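Local coordinates for protein importin subunit beta-1 (Saccharomyces cerevisiae, PDB 5OWU) that carries proteins into the nucleus as the importin beta subunit, working with importin alpha, which recognises the classical nuclear localization signal of the cargo, at residues E770-Y775 and A810-D815. Sequence-based numbering, arbitrary orientation.
Sequences EALFPY and AAMFPD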
loop_
_atom_site.group_PDB
_atom_site.type_symbol
_atom_site.label_atom_id
_atom_site.label_comp_id
_atom_site.label_asym_id
_atom_site.label_seq_id
_atom_site.Cartn_x
_atom_site.Cartn_y
_atom_site.Cartn_z
ATOM N N GLU A 770 -36.444 -21.201 -4.324
ATOM C CA GLU A 770 -36.555 -21.444 -5.758
ATOM C C GLU A 770 -35.926 -20.316 -6.562
ATOM O O GLU A 770 -35.458 -20.539 -7.684
ATOM C CB GLU A 770 -38.024 -21.631 -6.160
ATOM C CG GLU A 770 -38.895 -20.380 -6.057
ATOM C CD GLU A 770 -39.295 -20.041 -4.630
ATOM O OE1 GLU A 770 -38.831 -20.726 -3.688
ATOM O OE2 GLU A 770 -40.084 -19.086 -4.455
ATOM N N ALA A 771 -35.901 -19.104 -6.011
ATOM C CA ALA A 771 -35.260 -17.999 -6.706
ATOM C C ALA A 771 -33.743 -18.097 -6.625
ATOM O O ALA A 771 -33.043 -17.708 -7.568
ATOM C CB ALA A 771 -35.741 -16.669 -6.128
ATOM N N LEU A 772 -33.215 -18.610 -5.509
ATOM C CA LEU A 772 -31.769 -18.682 -5.335
ATOM C C LEU A 772 -31.167 -19.921 -5.988
ATOM O O LEU A 772 -29.986 -19.910 -6.360
ATOM C CB LEU A 772 -31.422 -18.669 -3.840
ATOM C CG LEU A 772 -29.934 -18.610 -3.492
ATOM C CD1 LEU A 772 -29.386 -17.221 -3.743
ATOM C CD2 LEU A 772 -29.683 -19.035 -2.050
ATOM N N PHE A 773 -31.967 -20.974 -6.161
ATOM C CA PHE A 773 -31.449 -22.291 -6.535
ATOM C C PHE A 773 -30.461 -22.276 -7.695
ATOM O O PHE A 773 -29.392 -22.896 -7.569
ATOM C CB PHE A 773 -32.631 -23.221 -6.845
ATOM C CG PHE A 773 -32.218 -24.603 -7.272
ATOM C CD1 PHE A 773 -31.566 -25.449 -6.388
ATOM C CD2 PHE A 773 -32.485 -25.056 -8.552
ATOM C CE1 PHE A 773 -31.185 -26.720 -6.775
ATOM C CE2 PHE A 773 -32.101 -26.333 -8.945
ATOM C CZ PHE A 773 -31.452 -27.159 -8.054
ATOM N N PRO A 774 -30.732 -21.620 -8.829
ATOM C CA PRO A 774 -29.807 -21.725 -9.969
ATOM C C PRO A 774 -28.487 -20.989 -9.789
ATOM O O PRO A 774 -27.659 -21.015 -10.709
ATOM C CB PRO A 774 -30.618 -21.125 -11.130
ATOM C CG PRO A 774 -31.606 -20.225 -10.477
ATOM C CD PRO A 774 -31.965 -20.890 -9.190
ATOM N N TYR A 775 -28.256 -20.340 -8.648
ATOM C CA TYR A 775 -27.030 -19.591 -8.409
ATOM C C TYR A 775 -26.164 -20.202 -7.318
ATOM O O TYR A 775 -25.086 -19.665 -7.027
ATOM C CB TYR A 775 -27.373 -18.142 -8.043
ATOM C CG TYR A 775 -28.290 -17.496 -9.046
ATOM C CD1 TYR A 775 -27.830 -17.166 -10.309
ATOM C CD2 TYR A 775 -29.618 -17.234 -8.737
ATOM C CE1 TYR A 775 -28.654 -16.585 -11.233
ATOM C CE2 TYR A 775 -30.459 -16.655 -9.665
ATOM C CZ TYR A 775 -29.972 -16.332 -10.909
ATOM O OH TYR A 775 -30.797 -15.756 -11.842
ATOM N N ALA A 810 -27.189 -23.899 3.074
ATOM C CA ALA A 810 -27.555 -25.270 3.424
ATOM C C ALA A 810 -28.936 -25.324 4.072
ATOM O O ALA A 810 -29.757 -26.182 3.733
ATOM C CB ALA A 810 -26.517 -25.877 4.363
ATOM N N ALA A 811 -29.212 -24.413 5.007
ATOM C CA ALA A 811 -30.485 -24.443 5.719
ATOM C C ALA A 811 -31.655 -24.140 4.795
ATOM O O ALA A 811 -32.783 -24.562 5.064
ATOM C CB ALA A 811 -30.465 -23.437 6.867
ATOM N N MET A 812 -31.419 -23.388 3.719
ATOM C CA MET A 812 -32.514 -23.026 2.829
ATOM C C MET A 812 -32.996 -24.200 1.986
ATOM O O MET A 812 -34.131 -24.178 1.501
ATOM C CB MET A 812 -32.087 -21.888 1.912
ATOM C CG MET A 812 -31.994 -20.549 2.604
ATOM S SD MET A 812 -31.396 -19.281 1.499
ATOM C CE MET A 812 -32.631 -19.350 0.205
ATOM N N PHE A 813 -32.155 -25.210 1.759
ATOM C CA PHE A 813 -32.544 -26.335 0.909
ATOM C C PHE A 813 -32.489 -27.639 1.696
ATOM O O PHE A 813 -31.471 -28.351 1.660
ATOM C CB PHE A 813 -31.637 -26.421 -0.319
ATOM C CG PHE A 813 -31.706 -25.214 -1.228
ATOM C CD1 PHE A 813 -30.885 -24.119 -1.013
ATOM C CD2 PHE A 813 -32.582 -25.186 -2.309
ATOM C CE1 PHE A 813 -30.938 -23.017 -1.849
ATOM C CE2 PHE A 813 -32.638 -24.083 -3.152
ATOM C CZ PHE A 813 -31.819 -23.001 -2.921
ATOM N N PRO A 814 -33.552 -28.015 2.413
ATOM C CA PRO A 814 -33.572 -29.334 3.060
ATOM C C PRO A 814 -33.950 -30.474 2.128
ATOM O O PRO A 814 -33.942 -31.628 2.564
ATOM C CB PRO A 814 -34.622 -29.149 4.161
ATOM C CG PRO A 814 -35.588 -28.183 3.576
ATOM C CD PRO A 814 -34.771 -27.236 2.719
ATOM N N ASP A 815 -34.273 -30.189 0.865
ATOM C CA ASP A 815 -34.652 -31.232 -0.080
ATOM C C ASP A 815 -33.467 -32.047 -0.580
ATOM O O ASP A 815 -33.680 -33.021 -1.306
ATOM C CB ASP A 815 -35.380 -30.614 -1.282
ATOM C CG ASP A 815 -34.573 -29.519 -1.960
ATOM O OD1 ASP A 815 -33.745 -28.875 -1.282
ATOM O OD2 ASP A 815 -34.772 -29.305 -3.175
#
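F813 reaches across to the turn at L772 and F773 and gives the largest share of this apolar contact. Its ring meets the backbone as well as side chains: CZ of F813 lies 3.7 Å from CA of F773. CE2 of F813 packs 3.7 Å from CD1 of F773 and also touches CB of F773. The two ring planes are inclined at 49°, with centroids 5.9 Å apart, an oblique pair. At chi1 179° the F773 side chain runs out opposite its backbone N, which brings CB and CD1 against CE2 of F813.

L772 meets the edge of the same F813 ring: its CD2 methyl sits near the ring plane, 4.2 Å from CE1 of F813. The same methyl meets M812, with CD2 of L772 3.7 Å from CE of M812. The M812 chain is extended at chi2 and bends at chi3 (58°), and it crosses the L772 side chain at about a right angle. No hydrogen bond joins the two segments. Each chain turn has its own backbone bond, Y775 N to L772 O and F813 N to A810 O.

V762 of helix 741-764 touches both L772 and M812, and M725 of helix 718-732 also packs on L772. I818 touches both phenylalanines. Q858 NE2 of helix 842-860 donates a hydrogen bond to F813 O. The contact joins the end of helix 769-772 and the turn at F773, where HEAT 18 begins, to the C-terminal end of helix 796-812 in the same repeat. Apolar packing of helix ends and the turns that follow them is characteristic of the HEAT-repeat solenoid of importin beta.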